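Cyclin-dependent kinase inhibitor 3 (Homo sapiens, PDB 1FPZ) removes phosphate from phosphotyrosine and phosphoserine substrates and dephosphorylates the cell-cycle kinase CDK2 on its phosphothreonine in a cyclin-dependent manner. Local coordinates at residues Pro107-Asp115 against Leu144-Ala152; Arg58-Glu66 against Val89-Cys99. The protein carries 1 engineered substitution. One frame throughout, in Å; residues are numbered along the deposited sequence.

Overall arrangement
Interaction 1 lies at the active site of the phosphatase fold and interaction 2 on its flank; their centres are 22 Å apart, and their nearest atoms about 8 Å apart do not touch. In interaction 1 the loop 107-115 meets the start of helix 146-158, where a sulfate is bound; the side chain of R146 comes within about 3 Å of that of S140, the engineered serine at the predicted phosphocysteine position. Interaction 2 pairs helices 60-70 and 92-98, with its centre about 17 Å from that of the chain, and its L92 side chain is about 10 Å from that of S140. Strand 102-105 links the two, following helix 92-98 and leading into loop 107-115.

Interaction 1 (Pro107-Asp115 against Leu144-Ala152); sequences PIADGGTPD and LGRSCLVAA. With SO4 (sulfate ion), chain G.
D110 and R146 pair in an unusual way: the CA of D110 sits over one face of the guanidinium, and the carboxylate adds only a long, undirected charge contact. OD2 of D110 lies 3.8 Å from NH2 of R146, a salt bridge in which the oxygen stands well out of the guanidinium plane and no N-H points at it; the two planes are 38° apart. The directed bonds of the arginine run near its own plane. NH1 of R146 donates to the carbonyl O of I108 at 2.6 Å, and the same nitrogen has a salt bridge to E83. NE turns to O1 of the sulfate, and the backbone N of R146, at the start of helix 146-158, donates to O4; both oxygens are modelled too close to neighbouring carbons, so their exact places are doubtful. The arginine chain is extended at chi2 and bent at chi3 (-74°), which swings the guanidinium between the sulfate and the 107-115 loop.

Further along the helix the contact turns apolar. CD2 of L149 lies 3.6 Å from CD of the P114 ring and also touches CG2 of T113, at 3.9 Å. CD1 of I108 lies 4.1 Å from CG2 of V150. A type II turn from A109 to G112 carries D110 over the arginine.

R146 closes the H-C-X5-R P-loop of protein tyrosine phosphatases, in which the engineered S140 takes the place of the cysteine, and the sulfate probably marks the phosphate site. Bonds to I108 and E83 would thus hold the guanidinium ready for an anion.

Interaction 2 (Arg58-Glu66 against Val89-Cys99); sequences RNVQKDTEE and VPNLLDLYQQC
Helices 60-66 and 92-98 run side by side in broadly the same direction, their axes 9.8 Å apart at closest approach and crossing at -41°, with T64 set against Y96 and V60 against V89 in the turn before helix 92-98. T64 fills the middle of the interface with both of its branches. Its OG1 lies beside the backbone N (chi1 -69°), from where it turns back to donate to the carbonyl O of V60 at 2.8 Å; that oxygen also accepts from the backbone N of T64, so two donors grip it. The same OG1 approaches the Y96 ring at its edge, near its plane, 3.8 Å from CD2. On the other branch, CG2 of T64 rests 3.6 Å from SG of C99, just past the end of helix 92-98. OE1 of E65, brought round by a bend at chi2, comes to 3.7 Å from the same sulfur. Replacing T64 by an alanine would remove both branches and is likely to open a gap between the C99 sulfur and the Y96 ring edge, while the V60 carbonyl would lose one of its two donors.

Nearer the N-terminal ends the packing is apolar. CG1 of V60 lies 3.9 Å from CD1 of L95, the two side chains crossing at about a right angle, and 4.0 Å from CD1 of L92. V89 also packs against V60, although the model places their methyls too close for the detail to be trusted.

The Y96 side chain continues inward to I75 and V77 of strand 74-77 and T103 of strand 102-105. Helix 92-98 thus belongs to the beta-alpha-beta crossover joining these neighbouring parallel strands, with helix 60-70 packed alongside, as fits the alpha/beta fold of the tyrosine phosphatase family.

Interaction 1 (Pro107-Asp115 against Leu144-Ala152)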
# COMPACT_ATOMS: atom_id res chain seq x y z
N PRO A 107 -9.81 2.86 2.43
CA PRO A 107 -10.40 1.53 2.19
C PRO A 107 -10.67 1.14 0.72
O PRO A 107 -11.26 1.90 -0.03
CB PRO A 107 -11.67 1.55 3.05
CG PRO A 107 -11.98 3.01 3.24
CD PRO A 107 -10.61 3.64 3.39
N ILE A 108 -10.19 -0.03 0.32
CA ILE A 108 -10.43 -0.55 -1.02
C ILE A 108 -10.94 -1.96 -0.80
O ILE A 108 -10.45 -2.71 0.05
CB ILE A 108 -9.16 -0.58 -1.89
CG1 ILE A 108 -8.52 0.81 -1.94
CG2 ILE A 108 -9.53 -0.96 -3.31
CD1 ILE A 108 -7.27 0.86 -2.82
N ALA A 109 -11.99 -2.30 -1.53
CA ALA A 109 -12.62 -3.60 -1.41
C ALA A 109 -11.65 -4.76 -1.64
O ALA A 109 -10.94 -4.79 -2.64
CB ALA A 109 -13.76 -3.68 -2.40
N ASP A 110 -11.64 -5.73 -0.72
CA ASP A 110 -10.77 -6.90 -0.86
C ASP A 110 -10.98 -7.50 -2.24
O ASP A 110 -12.10 -7.87 -2.60
CB ASP A 110 -11.11 -7.94 0.22
CG ASP A 110 -10.30 -9.20 0.09
OD1 ASP A 110 -10.18 -9.71 -1.05
OD2 ASP A 110 -9.78 -9.69 1.12
N GLY A 111 -9.91 -7.60 -3.02
CA GLY A 111 -10.01 -8.14 -4.35
C GLY A 111 -10.52 -7.09 -5.32
O GLY A 111 -10.66 -7.36 -6.51
N GLY A 112 -10.78 -5.89 -4.83
CA GLY A 112 -11.28 -4.84 -5.69
C GLY A 112 -10.28 -3.76 -6.10
O GLY A 112 -9.07 -3.97 -6.09
N THR A 113 -10.80 -2.60 -6.47
CA THR A 113 -9.95 -1.50 -6.89
C THR A 113 -10.53 -0.17 -6.42
O THR A 113 -11.73 -0.07 -6.12
CB THR A 113 -9.81 -1.50 -8.41
OG1 THR A 113 -11.10 -1.29 -9.00
CG2 THR A 113 -9.27 -2.83 -8.89
N PRO A 114 -9.70 0.88 -6.34
CA PRO A 114 -10.19 2.19 -5.90
C PRO A 114 -10.78 2.95 -7.06
O PRO A 114 -10.30 2.84 -8.17
CB PRO A 114 -8.93 2.86 -5.39
CG PRO A 114 -7.94 2.44 -6.44
CD PRO A 114 -8.25 0.94 -6.60
N ASP A 115 -11.81 3.75 -6.80
CA ASP A 115 -12.37 4.55 -7.87
C ASP A 115 -11.26 5.53 -8.23
O ASP A 115 -10.32 5.71 -7.46
CB ASP A 115 -13.61 5.31 -7.40
CG ASP A 115 -13.31 6.25 -6.26
OD1 ASP A 115 -12.66 7.29 -6.50
OD2 ASP A 115 -13.72 5.94 -5.13
N LEU A 144 -0.65 -7.96 -0.90
CA LEU A 144 -0.51 -8.65 -2.16
C LEU A 144 -1.75 -8.47 -3.01
O LEU A 144 -2.65 -9.29 -2.96
CB LEU A 144 -0.29 -10.12 -1.86
CG LEU A 144 -0.18 -11.09 -3.02
CD1 LEU A 144 1.18 -10.93 -3.65
CD2 LEU A 144 -0.37 -12.51 -2.52
N GLY A 145 -1.80 -7.40 -3.79
CA GLY A 145 -2.95 -7.20 -4.63
C GLY A 145 -3.42 -5.78 -4.55
O GLY A 145 -3.19 -4.99 -5.47
N ARG A 146 -4.11 -5.46 -3.46
CA ARG A 146 -4.57 -4.11 -3.29
C ARG A 146 -3.33 -3.24 -3.13
O ARG A 146 -3.21 -2.21 -3.78
CB ARG A 146 -5.52 -4.03 -2.09
CG ARG A 146 -6.92 -4.60 -2.38
CD ARG A 146 -7.90 -4.48 -1.20
NE ARG A 146 -7.59 -5.44 -0.14
CZ ARG A 146 -8.28 -5.56 0.98
NH1 ARG A 146 -9.33 -4.77 1.21
NH2 ARG A 146 -7.92 -6.47 1.89
N SER A 147 -2.38 -3.67 -2.30
CA SER A 147 -1.17 -2.89 -2.09
C SER A 147 -0.30 -2.80 -3.33
O SER A 147 0.25 -1.74 -3.63
CB SER A 147 -0.33 -3.45 -0.94
OG SER A 147 -0.95 -3.18 0.29
N CYS A 148 -0.17 -3.91 -4.06
CA CYS A 148 0.64 -3.91 -5.27
C CYS A 148 -0.03 -3.11 -6.35
O CYS A 148 0.63 -2.50 -7.20
CB CYS A 148 0.86 -5.33 -5.77
SG CYS A 148 1.53 -6.33 -4.49
N LEU A 149 -1.36 -3.09 -6.31
CA LEU A 149 -2.14 -2.33 -7.28
C LEU A 149 -1.79 -0.84 -7.13
O LEU A 149 -1.50 -0.16 -8.11
CB LEU A 149 -3.64 -2.55 -7.04
CG LEU A 149 -4.67 -1.85 -7.92
CD1 LEU A 149 -4.88 -2.64 -9.19
CD2 LEU A 149 -5.98 -1.77 -7.16
N VAL A 150 -1.82 -0.35 -5.89
CA VAL A 150 -1.51 1.04 -5.61
C VAL A 150 -0.04 1.32 -5.93
O VAL A 150 0.29 2.31 -6.55
CB VAL A 150 -1.80 1.39 -4.12
CG1 VAL A 150 -1.30 2.78 -3.81
CG2 VAL A 150 -3.30 1.30 -3.85
N ALA A 151 0.86 0.43 -5.53
CA ALA A 151 2.29 0.60 -5.79
C ALA A 151 2.51 0.68 -7.29
O ALA A 151 3.18 1.57 -7.77
CB ALA A 151 3.06 -0.56 -5.22
N ALA A 152 1.93 -0.27 -8.03
CA ALA A 152 2.09 -0.30 -9.48
C ALA A 152 1.44 0.91 -10.12
O ALA A 152 1.91 1.42 -11.15
CB ALA A 152 1.52 -1.57 -10.02
S SO4 G . -4.97 -7.87 -1.05
O1 SO4 G . -6.16 -7.04 -1.12
O2 SO4 G . -5.16 -8.96 -2.02
O3 SO4 G . -4.78 -8.35 0.34
O4 SO4 G . -3.79 -7.12 -1.51

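Interaction 2 (Arg58-Glu66 against Val89-Cys99)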
# COMPACT_ATOMS: atom_id res chain seq x y z
N ARG A 58 -0.86 -12.02 16.14
CA ARG A 58 0.10 -10.93 16.26
C ARG A 58 -0.29 -9.99 17.38
O ARG A 58 -1.45 -9.94 17.79
CB ARG A 58 0.17 -10.14 14.95
CG ARG A 58 1.36 -10.44 14.07
CD ARG A 58 2.64 -9.82 14.62
NE ARG A 58 3.60 -9.59 13.54
CZ ARG A 58 4.10 -10.54 12.76
NH1 ARG A 58 3.75 -11.80 12.95
NH2 ARG A 58 4.93 -10.23 11.77
N ASN A 59 0.68 -9.23 17.87
CA ASN A 59 0.48 -8.27 18.95
C ASN A 59 0.44 -6.87 18.32
O ASN A 59 1.49 -6.31 18.01
CB ASN A 59 1.66 -8.37 19.91
CG ASN A 59 1.58 -7.39 21.04
OD1 ASN A 59 2.57 -7.11 21.70
ND2 ASN A 59 0.39 -6.86 21.28
N VAL A 60 -0.75 -6.32 18.13
CA VAL A 60 -0.89 -5.02 17.48
C VAL A 60 -0.09 -3.87 18.08
O VAL A 60 0.34 -2.96 17.36
CB VAL A 60 -2.36 -4.63 17.39
CG1 VAL A 60 -2.55 -3.56 16.35
CG2 VAL A 60 -3.17 -5.86 17.06
N GLN A 61 0.13 -3.89 19.39
CA GLN A 61 0.89 -2.83 20.04
C GLN A 61 2.38 -2.97 19.80
O GLN A 61 3.08 -1.98 19.55
CB GLN A 61 0.64 -2.84 21.54
CG GLN A 61 -0.79 -3.01 21.93
CD GLN A 61 -0.90 -3.28 23.39
OE1 GLN A 61 -0.34 -4.26 23.90
NE2 GLN A 61 -1.62 -2.41 24.09
N LYS A 62 2.90 -4.19 19.90
CA LYS A 62 4.32 -4.41 19.67
C LYS A 62 4.68 -4.08 18.23
O LYS A 62 5.70 -3.43 17.99
CB LYS A 62 4.70 -5.87 19.93
CG LYS A 62 6.19 -6.12 19.64
CD LYS A 62 6.45 -7.56 19.25
CE LYS A 62 7.88 -7.71 18.73
NZ LYS A 62 8.03 -8.90 17.87
N ASP A 63 3.86 -4.53 17.29
CA ASP A 63 4.07 -4.28 15.86
C ASP A 63 4.15 -2.81 15.58
O ASP A 63 5.06 -2.34 14.89
CB ASP A 63 2.94 -4.85 15.02
CG ASP A 63 2.87 -6.35 15.09
OD1 ASP A 63 3.01 -6.90 16.20
OD2 ASP A 63 2.66 -6.98 14.03
N THR A 64 3.17 -2.09 16.10
CA THR A 64 3.10 -0.64 15.96
C THR A 64 4.42 -0.02 16.44
O THR A 64 5.07 0.72 15.71
CB THR A 64 1.90 -0.07 16.80
OG1 THR A 64 0.65 -0.47 16.20
CG2 THR A 64 1.96 1.46 16.89
N GLU A 65 4.80 -0.34 17.68
CA GLU A 65 6.03 0.16 18.29
C GLU A 65 7.26 -0.19 17.44
O GLU A 65 8.18 0.62 17.28
CB GLU A 65 6.20 -0.45 19.68
CG GLU A 65 7.26 0.20 20.51
CD GLU A 65 6.82 1.54 21.05
OE1 GLU A 65 6.69 2.49 20.25
OE2 GLU A 65 6.59 1.64 22.27
N GLU A 66 7.27 -1.40 16.90
CA GLU A 66 8.36 -1.85 16.04
C GLU A 66 8.49 -0.94 14.82
O GLU A 66 9.59 -0.48 14.48
CB GLU A 66 8.09 -3.28 15.58
CG GLU A 66 8.82 -3.66 14.31
CD GLU A 66 10.18 -4.28 14.56
OE1 GLU A 66 10.97 -3.73 15.35
OE2 GLU A 66 10.46 -5.33 13.94
N VAL A 89 -8.44 -5.97 15.01
CA VAL A 89 -7.58 -4.79 15.06
C VAL A 89 -8.41 -3.57 14.67
O VAL A 89 -8.01 -2.76 13.85
CB VAL A 89 -6.36 -4.90 14.09
CG1 VAL A 89 -5.10 -5.27 14.86
CG2 VAL A 89 -6.64 -5.94 13.00
N PRO A 90 -9.59 -3.41 15.29
CA PRO A 90 -10.53 -2.31 15.04
C PRO A 90 -9.95 -0.93 15.33
O PRO A 90 -10.33 0.06 14.70
CB PRO A 90 -11.70 -2.63 15.96
CG PRO A 90 -11.59 -4.13 16.16
CD PRO A 90 -10.12 -4.29 16.35
N ASN A 91 -9.04 -0.86 16.29
CA ASN A 91 -8.45 0.43 16.62
C ASN A 91 -7.02 0.56 16.10
O ASN A 91 -6.17 1.23 16.70
CB ASN A 91 -8.47 0.64 18.13
CG ASN A 91 -7.76 -0.45 18.88
OD1 ASN A 91 -8.06 -1.64 18.69
ND2 ASN A 91 -6.80 -0.08 19.72
N LEU A 92 -6.78 -0.08 14.96
CA LEU A 92 -5.48 -0.06 14.30
C LEU A 92 -5.09 1.38 14.05
O LEU A 92 -4.02 1.85 14.47
CB LEU A 92 -5.55 -0.82 12.97
CG LEU A 92 -4.30 -0.92 12.11
CD1 LEU A 92 -3.16 -1.50 12.92
CD2 LEU A 92 -4.58 -1.79 10.90
N LEU A 93 -5.98 2.09 13.35
CA LEU A 93 -5.77 3.49 13.01
C LEU A 93 -5.45 4.31 14.26
O LEU A 93 -4.54 5.15 14.26
CB LEU A 93 -7.02 4.04 12.32
CG LEU A 93 -7.52 3.41 11.02
CD1 LEU A 93 -6.43 3.41 9.97
CD2 LEU A 93 -7.98 2.02 11.28
N ASP A 94 -6.21 4.05 15.33
CA ASP A 94 -6.03 4.73 16.61
C ASP A 94 -4.59 4.56 17.09
O ASP A 94 -3.86 5.53 17.34
CB ASP A 94 -6.91 4.11 17.71
CG ASP A 94 -8.41 4.16 17.41
OD1 ASP A 94 -9.18 3.83 18.35
OD2 ASP A 94 -8.83 4.51 16.28
N LEU A 95 -4.20 3.30 17.24
CA LEU A 95 -2.87 2.96 17.71
C LEU A 95 -1.72 3.60 16.95
O LEU A 95 -0.76 4.06 17.57
CB LEU A 95 -2.67 1.45 17.72
CG LEU A 95 -3.45 0.71 18.81
CD1 LEU A 95 -2.96 -0.73 18.93
CD2 LEU A 95 -3.26 1.43 20.15
N TYR A 96 -1.82 3.62 15.62
CA TYR A 96 -0.77 4.21 14.79
C TYR A 96 -0.57 5.68 15.12
O TYR A 96 0.56 6.17 15.20
CB TYR A 96 -1.13 4.15 13.29
CG TYR A 96 -1.06 2.80 12.62
CD1 TYR A 96 -1.39 2.68 11.27
CD2 TYR A 96 -0.67 1.66 13.30
CE1 TYR A 96 -1.31 1.46 10.61
CE2 TYR A 96 -0.59 0.44 12.65
CZ TYR A 96 -0.91 0.35 11.31
OH TYR A 96 -0.81 -0.85 10.66
N GLN A 97 -1.67 6.40 15.26
CA GLN A 97 -1.59 7.82 15.54
C GLN A 97 -1.14 8.08 16.98
O GLN A 97 -0.44 9.05 17.25
CB GLN A 97 -2.94 8.46 15.25
CG GLN A 97 -3.37 8.26 13.79
CD GLN A 97 -4.78 8.71 13.55
OE1 GLN A 97 -5.70 7.90 13.51
NE2 GLN A 97 -4.97 10.01 13.42
N GLN A 98 -1.52 7.19 17.88
CA GLN A 98 -1.11 7.34 19.27
C GLN A 98 0.41 7.26 19.33
O GLN A 98 1.03 7.82 20.23
CB GLN A 98 -1.67 6.21 20.12
CG GLN A 98 -3.18 6.17 20.20
CD GLN A 98 -3.64 5.17 21.22
OE1 GLN A 98 -3.07 5.09 22.30
NE2 GLN A 98 -4.66 4.39 20.88
N CYS A 99 0.99 6.55 18.36
CA CYS A 99 2.44 6.37 18.29
C CYS A 99 3.14 7.42 17.46
O CYS A 99 4.32 7.30 17.17
CB CYS A 99 2.77 5.01 17.71
SG CYS A 99 3.63 3.94 18.84